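Local coordinates for protein serpin (Taeniopygia guttata, PDB 5HGC) that binds a cortisol-like steroid on a serpin fold and may, like many members of its family, inhibit serine proteases, at residues E71-E74 / K75-H78; I257-W260 / S261-F265; G305-G308 / S309-K313. One frame throughout, in Å; residues are numbered along the deposited sequence.

Each contact is a short, local turn of the chain. The three follow in series from the N terminus, with no nesting or crossing. Contact 1 closes the loop after helix 55-64 and starts helix 74-89, beside the bound amino sugar. Contact 2 lies at the C-terminal end of helix 254-263, where the chain passes into strand 265-283, and it lines the steroid pocket. Contact 3 leaves helix 304-307 and heads for strand 316-325. Contacts 2 and 3 lie on opposite sides of the chain's centre, their own centres about 45 Å apart. Contact 1 comes nearer to contact 3, with about 10 Å between nearest atoms.

Contact 1: E71-E74 / K75-H78; sequences EIQE and KEIH. With BDG (2,6-diamino-2,6-dideoxy-alpha-D-glucopyranose), chain F.
Lys75 meets Gln73 through the middle of its bent chain. Its CD lies 3.5 Å from Gln73 NE2, and the two side chains cross at a slant. Further out, Lys75 CE comes 3.3 Å from N6 of the bound amino sugar, so the aliphatic part of the lysine borders that ligand.

Glu76 folds back on the start of the helix. Its CG stands anti to the carbonyl carbon (chi1 -67°), and the extended chain then carries OE2 to the backbone N of Gln73, at 3.0 Å. The N-H points well at OE2, which is met nearly along its C-O axis. Gln73 is the N-cap and Glu76 is the third helical residue, so this is the backbone-to-glutamate half of a capping box. The other carboxylate oxygen, OE1, forms a salt bridge with Lys10.

Ile77 gives its N-H to Gln73 O at 3.3 Å, the first sound bond of the helical ladder. Its CG1 sits 4.1 Å from Ile72 CD1. That pair spans the N-cap as a hydrophobic staple, and Phe67 touches both isoleucines.

His78 closes the turn twice. Its backbone N bonds to Glu74 O, and its ring NE2 donates to Glu74 OE2 at 2.8 Å. The carboxylate oxygen lies in the ring plane and accepts through its anti lone pair. The carboxylate itself is turned 71° from the ring. ND1 is bonded to Tyr123 OH, so both ring nitrogens are engaged and the ring's rotation is fixed. Glu74 OE2 lies 3.5 Å from O5 of the sugar. Asp118 hydrogen-bonds the same ligand. The nearby carboxylate would probably favour a protonated His78, and the histidine in turn probably steadies the Glu74 carboxylate beside the sugar.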
loop_
_atom_site.group_PDB
_atom_site.type_symbol
_atom_site.label_atom_id
_atom_site.label_comp_id
_atom_site.label_asym_id
_atom_site.label_seq_id
_atom_site.Cartn_x
_atom_site.Cartn_y
_atom_site.Cartn_z
ATOM N N GLU A 71 20.770 10.040 11.641
ATOM C CA GLU A 71 20.627 8.861 12.522
ATOM C C GLU A 71 20.589 7.487 11.818
ATOM O O GLU A 71 20.597 6.473 12.485
ATOM C CB GLU A 71 19.402 9.011 13.434
ATOM C CG GLU A 71 19.344 10.327 14.201
ATOM C CD GLU A 71 18.364 10.326 15.366
ATOM O OE1 GLU A 71 17.355 9.565 15.346
ATOM O OE2 GLU A 71 18.612 11.114 16.312
ATOM N N ILE A 72 20.516 7.446 10.489
ATOM C CA ILE A 72 20.567 6.176 9.728
ATOM C C ILE A 72 21.460 6.358 8.479
ATOM O O ILE A 72 21.368 7.382 7.799
ATOM C CB ILE A 72 19.127 5.652 9.361
ATOM C CG1 ILE A 72 19.193 4.264 8.694
ATOM C CG2 ILE A 72 18.363 6.652 8.491
ATOM C CD1 ILE A 72 17.910 3.450 8.643
ATOM N N GLN A 73 22.309 5.379 8.174
ATOM C CA GLN A 73 23.090 5.418 6.913
ATOM C C GLN A 73 22.240 5.141 5.666
ATOM O O GLN A 73 21.324 4.300 5.699
ATOM C CB GLN A 73 24.179 4.359 6.934
ATOM C CG GLN A 73 25.486 4.748 7.600
ATOM C CD GLN A 73 26.202 3.525 8.170
ATOM O OE1 GLN A 73 26.620 3.540 9.329
ATOM N NE2 GLN A 73 26.309 2.441 7.370
ATOM N N GLU A 74 22.587 5.786 4.554
ATOM C CA GLU A 74 22.000 5.421 3.271
ATOM C C GLU A 74 22.189 3.910 2.930
ATOM O O GLU A 74 21.264 3.263 2.422
ATOM C CB GLU A 74 22.482 6.358 2.170
ATOM C CG GLU A 74 21.668 6.245 0.892
ATOM C CD GLU A 74 22.433 6.646 -0.363
ATOM O OE1 GLU A 74 23.333 7.520 -0.242
ATOM O OE2 GLU A 74 22.120 6.097 -1.466
ATOM N N LYS A 75 23.350 3.346 3.254
ATOM C CA LYS A 75 23.622 1.901 3.107
ATOM C C LYS A 75 22.534 1.073 3.760
ATOM O O LYS A 75 22.068 0.089 3.183
ATOM C CB LYS A 75 24.969 1.473 3.734
ATOM C CG LYS A 75 26.179 2.310 3.309
ATOM C CD LYS A 75 26.340 3.633 4.101
ATOM C CE LYS A 75 26.714 4.818 3.218
ATOM N NZ LYS A 75 26.300 6.064 3.884
ATOM N N GLU A 76 22.132 1.472 4.966
ATOM C CA GLU A 76 21.146 0.704 5.740
ATOM C C GLU A 76 19.724 0.760 5.173
ATOM O O GLU A 76 19.039 -0.228 5.196
ATOM C CB GLU A 76 21.157 1.114 7.209
ATOM C CG GLU A 76 22.450 0.750 7.953
ATOM C CD GLU A 76 22.536 1.426 9.325
ATOM O OE1 GLU A 76 22.456 0.698 10.341
ATOM O OE2 GLU A 76 22.648 2.687 9.396
ATOM N N ILE A 77 19.310 1.919 4.673
ATOM C CA ILE A 77 18.041 2.117 3.977
ATOM C C ILE A 77 17.963 1.143 2.823
ATOM O O ILE A 77 17.041 0.315 2.813
ATOM C CB ILE A 77 17.936 3.554 3.494
ATOM C CG1 ILE A 77 17.940 4.503 4.686
ATOM C CG2 ILE A 77 16.692 3.762 2.675
ATOM C CD1 ILE A 77 17.997 5.967 4.325
ATOM N N HIS A 78 18.950 1.153 1.904
ATOM C CA HIS A 78 18.901 0.243 0.742
ATOM C C HIS A 78 18.969 -1.221 1.183
ATOM O O HIS A 78 18.283 -2.095 0.612
ATOM C CB HIS A 78 19.972 0.573 -0.296
ATOM C CG HIS A 78 19.881 1.962 -0.848
ATOM N ND1 HIS A 78 18.774 2.430 -1.523
ATOM C CD2 HIS A 78 20.766 2.986 -0.841
ATOM C CE1 HIS A 78 18.958 3.694 -1.873
ATOM N NE2 HIS A 78 20.162 4.058 -1.476
HETATM C C5 BDG F . 24.740 2.299 -1.183
HETATM O O5 BDG F . 24.296 3.371 -2.075
HETATM C C1 BDG F . 24.991 3.558 -3.361
HETATM O O1 BDG F . 24.308 4.539 -4.195
HETATM C C2 BDG F . 25.370 2.208 -4.083
HETATM N N2 BDG F . 25.235 2.278 -5.534
HETATM C C3 BDG F . 24.719 0.934 -3.437
HETATM O O3 BDG F . 25.090 -0.319 -4.098
HETATM C C4 BDG F . 24.987 0.939 -1.893
HETATM O O4 BDG F . 24.284 -0.066 -1.158
HETATM C C6 BDG F . 26.010 2.659 -0.376
HETATM N N6 BDG F . 26.025 4.038 0.092
#

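Contact 2: I257-W260 / S261-F265; sequences IQKW and SDHLF. With HCY ((11alpha,14beta)-11,17,21-trihydroxypregn-4-ene-3,20-dione), chain B.
Gln258 and Asp262, one turn apart, cross at a slant. Asp262 OD2 meets Gln258 CG at 3.4 Å, and the amide and carboxylate planes are turned 23° apart. OD2 is also close to Gln258 O, but both are acceptors and do not bond. Gln258 O is taken instead by the backbone N of Asp262 at 2.9 Å. In Gln258, CG stands anti to the backbone N (chi1 -177°), and a bend at chi2 then lays the amide against C1 and C2 of the steroid. OE1 lies 3.5 Å from steroid C2.

Ser261 faces the same ligand. Its OG hydrogen-bonds steroid O2 at 3.0 Å. Chi1 of 61° puts OG between the backbone N and the carbonyl carbon, near the carbonyls of Ile257 and Gln258, but those approaches are long and weak. Ile257 adds a methyl contact, CG2 to C19 of the steroid at 3.7 Å. These residues belong to helix 254-263, which forms one wall of the steroid pocket, consistent with the steroid site of corticosteroid-binding globulin, a serpin relative. Arg226 and Asn365 hydrogen-bond the steroid as well.

Past the pocket, the imidazole of His263 approaches Lys259. ND1 makes a weak bond to Lys259 O at 3.1 Å, while Lys259 CG sits at the ring edge, near its plane. CB of Asp262 lies over one face of the same ring, and the ring of Tyr215 meets it too. The indole of Trp260 packs on Val224 and Val238, and its NE1 bonds to Asp217. Leu264 packs back over this turn, with CG 3.3 Å from Trp260 O, and its side chain also touches Phe236.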
loop_
_atom_site.group_PDB
_atom_site.type_symbol
_atom_site.label_atom_id
_atom_site.label_comp_id
_atom_site.label_asym_id
_atom_site.label_seq_id
_atom_site.Cartn_x
_atom_site.Cartn_y
_atom_site.Cartn_z
ATOM N N ILE A 257 -1.777 3.100 15.836
ATOM C CA ILE A 257 -1.691 1.680 15.472
ATOM C C ILE A 257 -1.144 0.863 16.648
ATOM O O ILE A 257 -1.725 -0.172 16.971
ATOM C CB ILE A 257 -0.904 1.398 14.160
ATOM C CG1 ILE A 257 -1.488 2.167 12.940
ATOM C CG2 ILE A 257 -0.894 -0.089 13.880
ATOM C CD1 ILE A 257 -2.960 1.883 12.653
ATOM N N GLN A 258 -0.068 1.343 17.275
ATOM C CA GLN A 258 0.568 0.641 18.375
ATOM C C GLN A 258 -0.349 0.537 19.598
ATOM O O GLN A 258 -0.364 -0.505 20.265
ATOM C CB GLN A 258 1.884 1.294 18.799
ATOM C CG GLN A 258 2.574 0.496 19.902
ATOM C CD GLN A 258 4.068 0.442 19.731
ATOM O OE1 GLN A 258 4.752 1.495 19.566
ATOM N NE2 GLN A 258 4.609 -0.790 19.748
ATOM N N LYS A 259 -1.079 1.620 19.882
ATOM C CA LYS A 259 -2.134 1.633 20.885
ATOM C C LYS A 259 -3.101 0.471 20.599
ATOM O O LYS A 259 -3.272 -0.419 21.477
ATOM C CB LYS A 259 -2.891 2.966 20.886
ATOM C CG LYS A 259 -3.970 3.050 21.973
ATOM C CD LYS A 259 -4.536 4.446 22.144
ATOM C CE LYS A 259 -5.835 4.664 21.385
ATOM N NZ LYS A 259 -6.693 5.636 22.147
ATOM N N TRP A 260 -3.664 0.442 19.372
ATOM C CA TRP A 260 -4.605 -0.619 19.027
ATOM C C TRP A 260 -4.044 -2.030 19.276
ATOM O O TRP A 260 -4.645 -2.868 19.993
ATOM C CB TRP A 260 -5.099 -0.464 17.614
ATOM C CG TRP A 260 -5.944 0.786 17.393
ATOM C CD1 TRP A 260 -6.551 1.567 18.354
ATOM C CD2 TRP A 260 -6.287 1.373 16.127
ATOM N NE1 TRP A 260 -7.236 2.618 17.761
ATOM C CE2 TRP A 260 -7.102 2.524 16.400
ATOM C CE3 TRP A 260 -5.987 1.044 14.788
ATOM C CZ2 TRP A 260 -7.633 3.351 15.376
ATOM C CZ3 TRP A 260 -6.484 1.881 13.748
ATOM C CH2 TRP A 260 -7.300 3.028 14.059
ATOM N N SER A 261 -2.882 -2.305 18.715
ATOM C CA SER A 261 -2.406 -3.657 18.770
ATOM C C SER A 261 -1.981 -4.048 20.202
ATOM O O SER A 261 -2.077 -5.221 20.549
ATOM C CB SER A 261 -1.309 -3.881 17.743
ATOM O OG SER A 261 -0.211 -3.034 18.005
ATOM N N ASP A 262 -1.555 -3.076 21.020
ATOM C CA ASP A 262 -1.242 -3.319 22.422
ATOM C C ASP A 262 -2.479 -3.760 23.195
ATOM O O ASP A 262 -2.362 -4.576 24.103
ATOM C CB ASP A 262 -0.640 -2.087 23.104
ATOM C CG ASP A 262 0.845 -1.812 22.691
ATOM O OD1 ASP A 262 1.559 -2.705 22.189
ATOM O OD2 ASP A 262 1.297 -0.662 22.888
ATOM N N HIS A 263 -3.643 -3.255 22.793
ATOM C CA HIS A 263 -4.896 -3.496 23.493
ATOM C C HIS A 263 -5.929 -4.441 22.858
ATOM O O HIS A 263 -7.028 -4.587 23.386
ATOM C CB HIS A 263 -5.549 -2.147 23.793
ATOM C CG HIS A 263 -4.744 -1.298 24.718
ATOM N ND1 HIS A 263 -4.236 -0.072 24.351
ATOM C CD2 HIS A 263 -4.314 -1.529 25.985
ATOM C CE1 HIS A 263 -3.537 0.423 25.355
ATOM N NE2 HIS A 263 -3.555 -0.450 26.350
ATOM N N LEU A 264 -5.619 -5.064 21.731
ATOM C CA LEU A 264 -6.554 -6.056 21.145
ATOM C C LEU A 264 -6.670 -7.249 22.060
ATOM O O LEU A 264 -5.660 -7.641 22.679
ATOM C CB LEU A 264 -6.075 -6.563 19.784
ATOM C CG LEU A 264 -6.058 -5.507 18.706
ATOM C CD1 LEU A 264 -5.149 -6.075 17.637
ATOM C CD2 LEU A 264 -7.453 -5.171 18.190
ATOM N N PHE A 265 -7.865 -7.820 22.143
ATOM C CA PHE A 265 -8.117 -9.055 22.924
ATOM C C PHE A 265 -9.114 -9.817 22.130
ATOM O O PHE A 265 -9.980 -9.210 21.486
ATOM C CB PHE A 265 -8.668 -8.757 24.328
ATOM C CG PHE A 265 -9.942 -7.886 24.348
ATOM C CD1 PHE A 265 -9.866 -6.437 24.245
ATOM C CD2 PHE A 265 -11.239 -8.481 24.522
ATOM C CE1 PHE A 265 -11.041 -5.637 24.288
ATOM C CE2 PHE A 265 -12.404 -7.677 24.560
ATOM C CZ PHE A 265 -12.307 -6.263 24.439
HETATM C C1 HCY B . 4.704 -0.197 16.097
HETATM C C2 HCY B . 5.486 1.110 16.201
HETATM C C3 HCY B . 6.190 1.453 14.908
HETATM C C4 HCY B . 5.832 0.764 13.645
HETATM C C5 HCY B . 4.678 0.092 13.562
HETATM C C6 HCY B . 4.095 -0.199 12.196
HETATM C C7 HCY B . 3.666 -1.681 12.106
HETATM C C8 HCY B . 2.924 -2.243 13.324
HETATM C C9 HCY B . 3.698 -1.905 14.618
HETATM C C10 HCY B . 3.926 -0.388 14.798
HETATM C C12 HCY B . 2.872 -4.173 15.693
HETATM C C11 HCY B . 3.207 -2.679 15.892
HETATM C C13 HCY B . 2.053 -4.415 14.389
HETATM C C14 HCY B . 2.792 -3.746 13.228
HETATM C C15 HCY B . 2.246 -4.409 11.986
HETATM C C16 HCY B . 1.941 -5.845 12.391
HETATM C C17 HCY B . 2.033 -5.898 13.937
HETATM C C18 HCY B . 0.578 -3.925 14.486
HETATM C C19 HCY B . 2.640 0.465 14.855
HETATM C C20 HCY B . 0.960 -6.768 14.565
HETATM C C21 HCY B . 1.251 -7.561 15.822
HETATM O O1 HCY B . 7.008 2.351 14.906
HETATM O O2 HCY B . 2.013 -1.987 16.269
HETATM O O3 HCY B . 3.256 -6.569 14.318
HETATM O O4 HCY B . -0.155 -6.841 14.071
HETATM O O5 HCY B . 0.041 -7.451 16.570
#

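Contact 3: G305-G308 / S309-K313; sequences GITG and SPDLK
Thr307 OG1 holds two bonds at once. It donates to Asp311 OD1 at 2.7 Å and accepts the backbone N-H of Ser309 at 3.0 Å, nearly straight at 165°. The carboxylate oxygen is met on its syn side, a little out of its plane. Chi1 of 64° puts OG1 between the backbone N and the carbonyl carbon, from where it reaches both Ser309 N and Asp311 OD1. Asp311 reaches back to it with a similar rotation. One hydroxyl thus pins both ends of the bend.

A water bridges the two segments: it donates to Thr307 O at 2.8 Å and also bonds Ser309 OG. Between these residues, Gly308 leaves the helix with positive phi (78°), a conformation that glycine takes up easily. Pro310 then centres an inverse gamma turn, closed by a weak bond from Asp311 N to Ser309 O.

The apolar side is built by Leu312. Its CD2 rests 3.7 Å from Ile306 CG2, the two side chains crossing at about a right angle. Its CB lies 3.8 Å from Thr307 CG2.

Leu312 also packs on Leu109 and Val166, and Ile306 on Leu111. The bend therefore seats the end of helix 304-307 against the loop before helix 113-123, and sends the chain on toward strand 316-325.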
loop_
_atom_site.group_PDB
_atom_site.type_symbol
_atom_site.label_atom_id
_atom_site.label_comp_id
_atom_site.label_asym_id
_atom_site.label_seq_id
_atom_site.Cartn_x
_atom_site.Cartn_y
_atom_site.Cartn_z
ATOM N N GLY A 305 23.332 9.726 -11.318
ATOM C CA GLY A 305 23.539 8.319 -11.050
ATOM C C GLY A 305 22.754 7.394 -11.946
ATOM O O GLY A 305 23.086 6.193 -12.023
ATOM N N ILE A 306 21.731 7.913 -12.642
ATOM C CA ILE A 306 20.934 7.074 -13.619
ATOM C C ILE A 306 21.478 7.145 -15.046
ATOM O O ILE A 306 21.712 6.122 -15.681
ATOM C CB ILE A 306 19.395 7.362 -13.548
ATOM C CG1 ILE A 306 18.887 7.137 -12.077
ATOM C CG2 ILE A 306 18.589 6.523 -14.546
ATOM C CD1 ILE A 306 17.463 7.580 -11.809
ATOM N N THR A 307 21.700 8.363 -15.541
ATOM C CA THR A 307 22.017 8.589 -16.966
ATOM C C THR A 307 23.498 8.925 -17.134
ATOM O O THR A 307 24.014 8.870 -18.234
ATOM C CB THR A 307 21.205 9.777 -17.548
ATOM O OG1 THR A 307 21.601 10.971 -16.872
ATOM C CG2 THR A 307 19.770 9.593 -17.332
ATOM N N GLY A 308 24.181 9.233 -16.030
ATOM C CA GLY A 308 25.504 9.842 -16.088
ATOM C C GLY A 308 25.560 11.342 -16.389
ATOM O O GLY A 308 26.659 11.896 -16.457
ATOM N N SER A 309 24.417 12.009 -16.612
ATOM C CA SER A 309 24.433 13.476 -16.796
ATOM C C SER A 309 23.294 14.058 -16.026
ATOM O O SER A 309 22.363 13.332 -15.677
ATOM C CB SER A 309 24.311 13.910 -18.278
ATOM O OG SER A 309 24.805 12.945 -19.207
ATOM N N PRO A 310 23.333 15.377 -15.768
ATOM C CA PRO A 310 22.190 15.957 -15.057
ATOM C C PRO A 310 21.083 16.378 -16.043
ATOM O O PRO A 310 20.799 17.555 -16.146
ATOM C CB PRO A 310 22.807 17.170 -14.377
ATOM C CG PRO A 310 23.848 17.641 -15.376
ATOM C CD PRO A 310 24.354 16.404 -16.082
ATOM N N ASP A 311 20.489 15.410 -16.743
ATOM C CA ASP A 311 19.500 15.650 -17.774
ATOM C C ASP A 311 18.160 14.961 -17.522
ATOM O O ASP A 311 17.283 15.020 -18.374
ATOM C CB ASP A 311 20.054 15.248 -19.171
ATOM C CG ASP A 311 20.657 13.811 -19.221
ATOM O OD1 ASP A 311 20.457 12.991 -18.289
ATOM O OD2 ASP A 311 21.336 13.490 -20.223
ATOM N N LEU A 312 17.994 14.285 -16.382
ATOM C CA LEU A 312 16.797 13.448 -16.178
ATOM C C LEU A 312 15.964 13.995 -15.038
ATOM O O LEU A 312 16.489 14.628 -14.137
ATOM C CB LEU A 312 17.199 11.979 -15.937
ATOM C CG LEU A 312 16.117 10.966 -15.544
ATOM C CD1 LEU A 312 15.204 10.525 -16.687
ATOM C CD2 LEU A 312 16.746 9.750 -14.956
ATOM N N LYS A 313 14.661 13.767 -15.084
ATOM C CA LYS A 313 13.759 14.122 -13.988
ATOM C C LYS A 313 12.582 13.170 -14.090
ATOM O O LYS A 313 12.371 12.524 -15.135
ATOM C CB LYS A 313 13.269 15.577 -14.116
ATOM C CG LYS A 313 12.249 15.765 -15.248
ATOM C CD LYS A 313 11.826 17.218 -15.371
ATOM C CE LYS A 313 11.063 17.409 -16.681
ATOM N NZ LYS A 313 11.166 18.815 -17.166
HETATM O O HOH W 1 25.001 10.601 -20.214
#